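Local coordinates for protein geranyltranstransferase (IspA) (Helicobacter pylori, PDB 3LLW) that probably acts as a magnesium-dependent prenyltransferase of isoprenoid biosynthesis, a member of the FPP/GGPP synthase family, at residues Leu8-Asn13 with Lys67-Gln72; Tyr12-Arg17 with Glu75-Ala80; Glu37-Glu42 with Val121-Ala126. All blocks are in the same frame, centred on the assembly; numbering follows the deposited sequence.

Contact 1: residues Leu8-Asn13 with Lys67-Gln72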
loop_
_atom_site.group_PDB
_atom_site.type_symbol
_atom_site.label_atom_id
_atom_site.label_comp_id
_atom_site.label_asym_id
_atom_site.label_seq_id
_atom_site.Cartn_x
_atom_site.Cartn_y
_atom_site.Cartn_z
ATOM N N LEU A 8 -5.432 -32.865 7.975
ATOM C CA LEU A 8 -4.058 -32.485 7.714
ATOM C C LEU A 8 -3.672 -32.778 6.272
ATOM O O LEU A 8 -2.798 -32.114 5.699
ATOM C CB LEU A 8 -3.152 -33.280 8.650
ATOM C CG LEU A 8 -1.752 -32.739 8.900
ATOM C CD1 LEU A 8 -1.838 -31.302 9.376
ATOM C CD2 LEU A 8 -1.037 -33.605 9.918
ATOM N N SER A 9 -4.329 -33.783 5.697
ATOM C CA SER A 9 -4.092 -34.208 4.321
ATOM C C SER A 9 -4.743 -33.218 3.371
ATOM O O SER A 9 -4.186 -32.901 2.311
ATOM C CB SER A 9 -4.676 -35.609 4.088
ATOM O OG SER A 9 -4.135 -36.201 2.927
ATOM N N PHE A 10 -5.927 -32.746 3.766
ATOM C CA PHE A 10 -6.674 -31.737 3.026
ATOM C C PHE A 10 -5.909 -30.409 2.994
ATOM O O PHE A 10 -5.865 -29.732 1.965
ATOM C CB PHE A 10 -8.055 -31.544 3.660
ATOM C CG PHE A 10 -8.818 -30.375 3.115
ATOM C CD1 PHE A 10 -9.507 -30.482 1.914
ATOM C CD2 PHE A 10 -8.865 -29.171 3.814
ATOM C CE1 PHE A 10 -10.223 -29.398 1.403
ATOM C CE2 PHE A 10 -9.573 -28.081 3.308
ATOM C CZ PHE A 10 -10.252 -28.196 2.101
ATOM N N TYR A 11 -5.323 -30.054 4.137
ATOM C CA TYR A 11 -4.557 -28.827 4.290
ATOM C C TYR A 11 -3.286 -28.832 3.447
ATOM O O TYR A 11 -3.001 -27.849 2.758
ATOM C CB TYR A 11 -4.242 -28.567 5.768
ATOM C CG TYR A 11 -3.112 -27.579 5.991
ATOM C CD1 TYR A 11 -3.223 -26.245 5.574
ATOM C CD2 TYR A 11 -1.935 -27.974 6.625
ATOM C CE1 TYR A 11 -2.201 -25.352 5.765
ATOM C CE2 TYR A 11 -0.908 -27.075 6.836
ATOM C CZ TYR A 11 -1.048 -25.764 6.400
ATOM O OH TYR A 11 -0.032 -24.867 6.599
ATOM N N TYR A 12 -2.538 -29.930 3.488
ATOM C CA TYR A 12 -1.319 -30.060 2.679
ATOM C C TYR A 12 -1.595 -29.923 1.182
ATOM O O TYR A 12 -0.776 -29.394 0.430
ATOM C CB TYR A 12 -0.623 -31.398 2.947
ATOM C CG TYR A 12 0.195 -31.448 4.221
ATOM C CD1 TYR A 12 0.769 -30.293 4.758
ATOM C CD2 TYR A 12 0.420 -32.660 4.876
ATOM C CE1 TYR A 12 1.526 -30.339 5.921
ATOM C CE2 TYR A 12 1.186 -32.718 6.038
ATOM C CZ TYR A 12 1.737 -31.553 6.552
ATOM O OH TYR A 12 2.496 -31.599 7.702
ATOM N N ASN A 13 -2.760 -30.398 0.769
ATOM C CA ASN A 13 -3.158 -30.344 -0.617
ATOM C C ASN A 13 -3.581 -28.924 -1.031
ATOM O O ASN A 13 -3.316 -28.507 -2.160
ATOM C CB ASN A 13 -4.259 -31.373 -0.875
ATOM C CG ASN A 13 -4.656 -31.456 -2.321
ATOM O OD1 ASN A 13 -5.843 -31.397 -2.644
ATOM N ND2 ASN A 13 -3.669 -31.581 -3.210
ATOM N N LYS A 67 -16.237 -28.453 2.583
ATOM C CA LYS A 67 -17.099 -28.146 1.440
ATOM C C LYS A 67 -17.458 -26.664 1.320
ATOM O O LYS A 67 -17.550 -26.134 0.207
ATOM C CB LYS A 67 -18.354 -29.025 1.443
ATOM C CG LYS A 67 -18.093 -30.451 0.952
ATOM C CD LYS A 67 -19.364 -31.106 0.424
ATOM C CE LYS A 67 -19.044 -32.305 -0.464
ATOM N NZ LYS A 67 -20.251 -32.784 -1.193
ATOM N N ASP A 68 -17.645 -26.006 2.465
ATOM C CA ASP A 68 -17.898 -24.560 2.515
ATOM C C ASP A 68 -16.631 -23.769 2.198
ATOM O O ASP A 68 -16.704 -22.635 1.714
ATOM C CB ASP A 68 -18.462 -24.146 3.878
ATOM C CG ASP A 68 -19.801 -24.814 4.193
ATOM O OD1 ASP A 68 -20.359 -24.536 5.279
ATOM O OD2 ASP A 68 -20.298 -25.615 3.367
ATOM N N TYR A 69 -15.480 -24.373 2.486
ATOM C CA TYR A 69 -14.187 -23.859 2.050
ATOM C C TYR A 69 -14.135 -23.758 0.526
ATOM O O TYR A 69 -13.833 -22.694 -0.014
ATOM C CB TYR A 69 -13.054 -24.750 2.569
ATOM C CG TYR A 69 -11.678 -24.407 2.036
ATOM C CD1 TYR A 69 -11.205 -24.971 0.858
ATOM C CD2 TYR A 69 -10.840 -23.527 2.722
ATOM C CE1 TYR A 69 -9.938 -24.652 0.368
ATOM C CE2 TYR A 69 -9.579 -23.204 2.236
ATOM C CZ TYR A 69 -9.136 -23.768 1.063
ATOM O OH TYR A 69 -7.881 -23.453 0.589
ATOM N N SER A 70 -14.456 -24.862 -0.152
ATOM C CA SER A 70 -14.292 -24.989 -1.611
ATOM C C SER A 70 -15.191 -24.072 -2.436
ATOM O O SER A 70 -14.891 -23.798 -3.602
ATOM C CB SER A 70 -14.448 -26.448 -2.059
ATOM O OG SER A 70 -13.321 -27.212 -1.660
ATOM N N ASN A 71 -16.283 -23.608 -1.825
ATOM C CA ASN A 71 -17.066 -22.487 -2.348
ATOM C C ASN A 71 -16.195 -21.268 -2.640
ATOM O O ASN A 71 -16.245 -20.707 -3.734
ATOM C CB ASN A 71 -18.147 -22.071 -1.343
ATOM C CG ASN A 71 -19.446 -22.833 -1.517
ATOM O OD1 ASN A 71 -19.763 -23.315 -2.608
ATOM N ND2 ASN A 71 -20.217 -22.930 -0.437
ATOM N N GLN A 72 -15.379 -20.887 -1.662
ATOM C CA GLN A 72 -14.664 -19.619 -1.708
ATOM C C GLN A 72 -13.144 -19.753 -1.809
ATOM O O GLN A 72 -12.410 -18.815 -1.512
ATOM C CB GLN A 72 -15.074 -18.780 -0.503
ATOM C CG GLN A 72 -16.467 -18.176 -0.685
ATOM C CD GLN A 72 -17.205 -17.972 0.615
ATOM O OE1 GLN A 72 -17.066 -18.755 1.557
ATOM N NE2 GLN A 72 -18.013 -16.919 0.671
#

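Contact 2: residues Tyr12-Arg17 with Glu75-Ala80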
loop_
_atom_site.group_PDB
_atom_site.type_symbol
_atom_site.label_atom_id
_atom_site.label_comp_id
_atom_site.label_asym_id
_atom_site.label_seq_id
_atom_site.Cartn_x
_atom_site.Cartn_y
_atom_site.Cartn_z
ATOM N N TYR A 12 -2.538 -29.930 3.488
ATOM C CA TYR A 12 -1.319 -30.060 2.679
ATOM C C TYR A 12 -1.595 -29.923 1.182
ATOM O O TYR A 12 -0.776 -29.394 0.430
ATOM C CB TYR A 12 -0.623 -31.398 2.947
ATOM C CG TYR A 12 0.195 -31.448 4.221
ATOM C CD1 TYR A 12 0.769 -30.293 4.758
ATOM C CD2 TYR A 12 0.420 -32.660 4.876
ATOM C CE1 TYR A 12 1.526 -30.339 5.921
ATOM C CE2 TYR A 12 1.186 -32.718 6.038
ATOM C CZ TYR A 12 1.737 -31.553 6.552
ATOM O OH TYR A 12 2.496 -31.599 7.702
ATOM N N ASN A 13 -2.760 -30.398 0.769
ATOM C CA ASN A 13 -3.158 -30.344 -0.617
ATOM C C ASN A 13 -3.581 -28.924 -1.031
ATOM O O ASN A 13 -3.316 -28.507 -2.160
ATOM C CB ASN A 13 -4.259 -31.373 -0.875
ATOM C CG ASN A 13 -4.656 -31.456 -2.321
ATOM O OD1 ASN A 13 -5.843 -31.397 -2.644
ATOM N ND2 ASN A 13 -3.669 -31.581 -3.210
ATOM N N GLU A 14 -4.220 -28.192 -0.115
ATOM C CA GLU A 14 -4.545 -26.781 -0.355
ATOM C C GLU A 14 -3.314 -25.883 -0.497
ATOM O O GLU A 14 -3.326 -24.937 -1.274
ATOM C CB GLU A 14 -5.494 -26.236 0.710
ATOM C CG GLU A 14 -6.910 -26.784 0.567
ATOM C CD GLU A 14 -7.446 -26.660 -0.861
ATOM O OE1 GLU A 14 -7.404 -25.538 -1.420
ATOM O OE2 GLU A 14 -7.912 -27.680 -1.420
ATOM N N CYS A 15 -2.256 -26.205 0.237
ATOM C CA CYS A 15 -0.980 -25.519 0.107
ATOM C C CYS A 15 -0.353 -25.720 -1.264
ATOM O O CYS A 15 0.250 -24.800 -1.802
ATOM C CB CYS A 15 -0.021 -25.969 1.210
ATOM S SG CYS A 15 -0.591 -25.464 2.847
ATOM N N GLU A 16 -0.496 -26.926 -1.816
ATOM C CA GLU A 16 -0.001 -27.238 -3.159
ATOM C C GLU A 16 -0.857 -26.551 -4.212
ATOM O O GLU A 16 -0.344 -26.084 -5.224
ATOM C CB GLU A 16 0.029 -28.755 -3.403
ATOM C CG GLU A 16 1.031 -29.509 -2.534
ATOM C CD GLU A 16 2.463 -29.009 -2.711
ATOM O OE1 GLU A 16 3.026 -29.159 -3.822
ATOM O OE2 GLU A 16 3.028 -28.469 -1.735
ATOM N N ARG A 17 -2.161 -26.487 -3.950
ATOM C CA ARG A 17 -3.102 -25.817 -4.833
ATOM C C ARG A 17 -2.977 -24.291 -4.761
ATOM O O ARG A 17 -3.272 -23.601 -5.743
ATOM C CB ARG A 17 -4.539 -26.229 -4.508
ATOM C CG ARG A 17 -4.955 -27.601 -5.007
ATOM C CD ARG A 17 -6.357 -27.925 -4.493
ATOM N NE ARG A 17 -6.913 -29.126 -5.114
ATOM C CZ ARG A 17 -8.161 -29.567 -4.953
ATOM N NH1 ARG A 17 -9.028 -28.909 -4.180
ATOM N NH2 ARG A 17 -8.542 -30.679 -5.572
ATOM N N GLU A 75 -11.033 -17.098 -3.535
ATOM C CA GLU A 75 -11.059 -15.896 -2.730
ATOM C C GLU A 75 -10.064 -15.966 -1.572
ATOM O O GLU A 75 -9.402 -14.971 -1.266
ATOM C CB GLU A 75 -12.473 -15.637 -2.203
ATOM C CG GLU A 75 -13.557 -15.638 -3.278
ATOM C CD GLU A 75 -13.183 -14.808 -4.503
ATOM O OE1 GLU A 75 -13.231 -15.355 -5.630
ATOM O OE2 GLU A 75 -12.831 -13.620 -4.342
ATOM N N TYR A 76 -9.971 -17.138 -0.936
ATOM C CA TYR A 76 -8.999 -17.391 0.128
ATOM C C TYR A 76 -7.555 -17.350 -0.415
ATOM O O TYR A 76 -6.631 -16.891 0.261
ATOM C CB TYR A 76 -9.284 -18.735 0.783
ATOM C CG TYR A 76 -10.621 -18.822 1.508
ATOM C CD1 TYR A 76 -11.083 -17.766 2.288
ATOM C CD2 TYR A 76 -11.403 -19.978 1.436
ATOM C CE1 TYR A 76 -12.296 -17.846 2.970
ATOM C CE2 TYR A 76 -12.624 -20.069 2.107
ATOM C CZ TYR A 76 -13.059 -18.994 2.874
ATOM O OH TYR A 76 -14.254 -19.056 3.546
ATOM N N PHE A 77 -7.382 -17.819 -1.643
ATOM C CA PHE A 77 -6.080 -17.803 -2.283
ATOM C C PHE A 77 -5.660 -16.357 -2.589
ATOM O O PHE A 77 -4.522 -16.004 -2.367
ATOM C CB PHE A 77 -6.090 -18.658 -3.547
ATOM C CG PHE A 77 -6.015 -20.144 -3.295
ATOM C CD1 PHE A 77 -5.804 -20.655 -2.016
ATOM C CD2 PHE A 77 -6.103 -21.036 -4.363
ATOM C CE1 PHE A 77 -5.724 -22.022 -1.798
ATOM C CE2 PHE A 77 -6.009 -22.411 -4.157
ATOM C CZ PHE A 77 -5.817 -22.904 -2.872
ATOM N N LYS A 78 -6.600 -15.532 -3.052
ATOM C CA LYS A 78 -6.375 -14.098 -3.252
ATOM C C LYS A 78 -5.828 -13.425 -1.990
ATOM O O LYS A 78 -4.783 -12.772 -2.041
ATOM C CB LYS A 78 -7.672 -13.411 -3.670
ATOM C CG LYS A 78 -8.006 -13.530 -5.140
ATOM C CD LYS A 78 -9.401 -12.986 -5.364
ATOM C CE LYS A 78 -9.913 -13.252 -6.772
ATOM N NZ LYS A 78 -11.345 -12.818 -6.897
ATOM N N ILE A 79 -6.525 -13.624 -0.866
ATOM C CA ILE A 79 -6.078 -13.161 0.442
ATOM C C ILE A 79 -4.695 -13.666 0.846
ATOM O O ILE A 79 -3.845 -12.888 1.302
ATOM C CB ILE A 79 -7.085 -13.551 1.525
ATOM C CG1 ILE A 79 -8.447 -12.899 1.214
ATOM C CG2 ILE A 79 -6.535 -13.181 2.892
ATOM C CD1 ILE A 79 -9.614 -13.417 2.035
ATOM N N ALA A 80 -4.470 -14.964 0.672
ATOM C CA ALA A 80 -3.172 -15.568 0.939
ATOM C C ALA A 80 -2.087 -14.938 0.053
ATOM O O ALA A 80 -0.970 -14.698 0.514
ATOM C CB ALA A 80 -3.241 -17.075 0.707
#

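Contact 3: residues Glu37-Glu42 with Val121-Ala126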
loop_
_atom_site.group_PDB
_atom_site.type_symbol
_atom_site.label_atom_id
_atom_site.label_comp_id
_atom_site.label_asym_id
_atom_site.label_seq_id
_atom_site.Cartn_x
_atom_site.Cartn_y
_atom_site.Cartn_z
ATOM N N GLU A 37 5.492 -5.481 -17.131
ATOM C CA GLU A 37 4.497 -6.523 -16.878
ATOM C C GLU A 37 5.098 -7.860 -16.416
ATOM O O GLU A 37 4.531 -8.535 -15.537
ATOM C CB GLU A 37 3.645 -6.735 -18.133
ATOM C CG GLU A 37 2.497 -7.739 -17.976
ATOM C CD GLU A 37 2.016 -8.253 -19.318
ATOM O OE1 GLU A 37 2.575 -9.264 -19.795
ATOM O OE2 GLU A 37 1.089 -7.644 -19.899
ATOM N N LYS A 38 6.223 -8.255 -17.013
ATOM C CA LYS A 38 6.895 -9.487 -16.582
ATOM C C LYS A 38 7.668 -9.252 -15.283
ATOM O O LYS A 38 7.685 -10.114 -14.401
ATOM C CB LYS A 38 7.794 -10.114 -17.672
ATOM C CG LYS A 38 8.663 -9.144 -18.476
ATOM C CD LYS A 38 8.353 -9.177 -19.988
ATOM C CE LYS A 38 6.919 -8.737 -20.339
ATOM N NZ LYS A 38 6.666 -7.281 -20.117
ATOM N N ALA A 39 8.270 -8.067 -15.166
ATOM C CA ALA A 39 9.012 -7.666 -13.973
ATOM C C ALA A 39 8.133 -7.525 -12.715
ATOM O O ALA A 39 8.635 -7.661 -11.603
ATOM C CB ALA A 39 9.727 -6.385 -14.234
ATOM N N PHE A 40 6.840 -7.251 -12.901
ATOM C CA PHE A 40 5.893 -7.079 -11.786
ATOM C C PHE A 40 5.823 -8.273 -10.831
ATOM O O PHE A 40 6.004 -8.104 -9.633
ATOM C CB PHE A 40 4.484 -6.728 -12.300
ATOM C CG PHE A 40 3.455 -6.573 -11.208
ATOM C CD1 PHE A 40 3.606 -5.598 -10.212
ATOM C CD2 PHE A 40 2.331 -7.395 -11.176
ATOM C CE1 PHE A 40 2.656 -5.450 -9.212
ATOM C CE2 PHE A 40 1.366 -7.258 -10.173
ATOM C CZ PHE A 40 1.522 -6.289 -9.191
ATOM N N PHE A 41 5.580 -9.471 -11.366
ATOM C CA PHE A 41 5.346 -10.650 -10.536
ATOM C C PHE A 41 6.560 -11.575 -10.424
ATOM O O PHE A 41 6.549 -12.537 -9.656
ATOM C CB PHE A 41 4.135 -11.413 -11.066
ATOM C CG PHE A 41 3.201 -11.904 -9.985
ATOM C CD1 PHE A 41 2.531 -11.001 -9.153
ATOM C CD2 PHE A 41 2.972 -13.268 -9.816
ATOM C CE1 PHE A 41 1.645 -11.452 -8.154
ATOM C CE2 PHE A 41 2.096 -13.734 -8.829
ATOM C CZ PHE A 41 1.430 -12.821 -7.995
ATOM N N GLU A 42 7.603 -11.265 -11.187
ATOM C CA GLU A 42 8.801 -12.084 -11.298
ATOM C C GLU A 42 9.390 -12.545 -9.956
ATOM O O GLU A 42 9.677 -13.731 -9.782
ATOM C CB GLU A 42 9.863 -11.320 -12.102
ATOM C CG GLU A 42 10.958 -12.196 -12.656
ATOM C CD GLU A 42 11.904 -11.449 -13.590
ATOM O OE1 GLU A 42 11.439 -10.557 -14.335
ATOM O OE2 GLU A 42 13.111 -11.770 -13.586
ATOM N N VAL A 121 12.421 -0.168 -7.205
ATOM C CA VAL A 121 11.679 0.673 -6.258
ATOM C C VAL A 121 10.191 0.682 -6.587
ATOM O O VAL A 121 9.334 0.438 -5.706
ATOM C CB VAL A 121 12.206 2.136 -6.215
ATOM C CG1 VAL A 121 11.335 2.998 -5.295
ATOM C CG2 VAL A 121 13.644 2.165 -5.723
ATOM N N LEU A 122 9.906 0.922 -7.868
ATOM C CA LEU A 122 8.540 1.057 -8.357
ATOM C C LEU A 122 7.752 -0.245 -8.349
ATOM O O LEU A 122 6.558 -0.250 -8.028
ATOM C CB LEU A 122 8.512 1.715 -9.743
ATOM C CG LEU A 122 8.921 3.185 -9.761
ATOM C CD1 LEU A 122 8.985 3.686 -11.191
ATOM C CD2 LEU A 122 8.002 4.081 -8.868
ATOM N N ILE A 123 8.414 -1.346 -8.682
ATOM C CA ILE A 123 7.781 -2.666 -8.541
ATOM C C ILE A 123 7.520 -3.107 -7.096
ATOM O O ILE A 123 6.445 -3.656 -6.816
ATOM C CB ILE A 123 8.422 -3.735 -9.438
ATOM C CG1 ILE A 123 7.814 -3.589 -10.828
ATOM C CG2 ILE A 123 8.122 -5.145 -8.956
ATOM C CD1 ILE A 123 8.721 -4.018 -11.895
ATOM N N GLY A 124 8.448 -2.828 -6.176
ATOM C CA GLY A 124 8.134 -2.990 -4.744
ATOM C C GLY A 124 6.932 -2.139 -4.320
ATOM O O GLY A 124 6.052 -2.597 -3.589
ATOM N N ASP A 125 6.890 -0.897 -4.795
ATOM C CA ASP A 125 5.777 0.020 -4.547
ATOM C C ASP A 125 4.444 -0.517 -5.045
ATOM O O ASP A 125 3.439 -0.457 -4.329
ATOM C CB ASP A 125 6.043 1.379 -5.192
ATOM C CG ASP A 125 7.036 2.213 -4.419
ATOM O OD1 ASP A 125 7.458 1.780 -3.325
ATOM O OD2 ASP A 125 7.391 3.312 -4.910
ATOM N N ALA A 126 4.448 -1.038 -6.270
ATOM C CA ALA A 126 3.265 -1.660 -6.861
ATOM C C ALA A 126 2.811 -2.910 -6.138
ATOM O O ALA A 126 1.581 -3.121 -5.941
ATOM C CB ALA A 126 3.473 -1.944 -8.317
#

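Contact 1: residues Leu8-Asn13 with Lys67-Gln72
The rim of the Phe10 ring points into one face of the Tyr69 ring, with Tyr69 CD1 close to the plane of the phenylalanine ring. The two planes stand at 80° and the ring centroids lie 5.4 Å apart, a T-shaped (edge-to-face) stack in which Phe10 supplies the edge. CZ of Phe10 makes the closest approach, 3.6 Å from CD1 of Tyr69, just outside the CD1-CE1 rim, while CE2 of Phe10 stands over the face, 4.3 Å above the plane and offset toward the rim. At the edge of the tyrosine ring, in its plane, lies Ser70 OG from the same short helix.

Both aromatic groups are swung anti to their own backbone N, chi1 171° in Phe10 and 173° in Tyr69, and reach across 10.9 Å between CA of Phe10 and CA of Tyr69. The contact is therefore made by the tip of one ring on the face of the other while the helix backbones stay well apart. Phe10 remains partly exposed, whereas Tyr69 is buried: its ring also meets Tyr76 and rests on Leu57 and Cys61 of helix 51-63, and its hydroxyl is hydrogen-bonded to Glu14, one turn beyond Phe10. Tyr69 is thus fixed at both ring and OH. Within the all-alpha prenyl synthase fold, this aromatic pair joins the N-terminal helix 6-23 to the short helix 66-71 that precedes helix 73-94.

Contact 2: residues Tyr12-Arg17 with Glu75-Ala80
Phe77 turns its CG anti to its own carbonyl carbon (chi1 -77°), which sends the ring end toward helix 6-23, while a bend at chi2 (-50°) curls the Glu14 carboxylate back to meet it. Glu14 OE1 comes in obliquely, 3.4 Å from Phe77 CZ, and the two side chains cross at about a right angle. One turn on, the backbone carbonyl of Arg17 approaches the same ring obliquely, its O 3.4 Å from Phe77 CE2. Arg17 adds a looser apolar touch, CB to Phe77 CZ at 3.9 Å, before its extended chain leads the guanidinium away to a salt bridge whose hydrogen bond is weak, NH1 to Glu14 OE2 at 3.2 Å. Asn13 OD1 lies over one face of that guanidinium.

The far end of the phenyl ring, CE1, CZ and CE2, thus meets oxygens as well as carbon. Glu14, though buried, has polar partners for both carboxylate oxygens: OE1 is hydrogen-bonded to Gln73, OE2 weakly to Arg17. Phe77 also meets the ring of Phe21, and Ala80 packs on Phe18. Helix 73-94 is therefore in touch with helix 6-23 over about two turns, while Tyr76, Ile79 and Ala80 lean on helix 51-63.

Contact 3: residues Glu37-Glu42 with Val121-Ala126
The segments 37-42 and 121-126, parts of helices 36-45 and 117-137, cross at -64°, their axes 9.5 Å apart at closest approach. CA of Phe40 and CA of Ile123 are the nearest pair, 5.8 Å apart, so here the side chain of Ile123 lies directly against the opposite backbone. Its branches divide the work. CD1 presses on Ala39 CB at 3.5 Å, tighter than usual van der Waals contact. The other methyl, CG2, is anti to the isoleucine backbone N and faces two main-chain oxygens, with Ala39 O and Phe40 O each 3.7 Å away.

Phe40 reaches past this methyl group to the next turn of helix 117-137. With CG anti to its backbone N (chi1 178°), it brings CE1 to 3.7 Å from Ala126 CB, and the methyl lies at the ring edge, near the ring plane. All four touching residues are buried, and the small methyl groups of Ala39 and Ala126 let the bulkier Ile123 and Phe40 settle close to the partner helix. In the all-helical terpenoid synthase fold, this crossing lays the short helix 36-45 against the long helix 117-137, which also takes part in the dimer interface: Ala126 packs on Ile158 of the second subunit as well, and Asp125 is hydrogen-bonded to His93 of that subunit.

Phe40 has a further aromatic neighbour in Tyr130, edge-to-face, one turn beyond Ala126. Phe41 turns to the other flank and packs on Leu81 and Cys85 of helix 73-94.

Contacts 1 and 2 are successive steps along helix 6-23, their centres 9 Å apart, and they share Tyr12 and Asn13. They touch directly: Tyr69 OH of contact 1 lies 2.9 Å from Glu14 OE1 of contact 2 and 3.5 Å from Phe77 CE1. Contact 3 stands apart, its centre about 22 Å from that of contact 2 and 31 Å from that of contact 1. Helix 73-94 carries Phe77 of contact 2 near its start and also lies beside contact 3, where Phe41 packs on it. At its end is Asp94, which with Asp100 binds magnesium in this protein, though no metal is bound to this chain in the model; all three contacts lie away from that site.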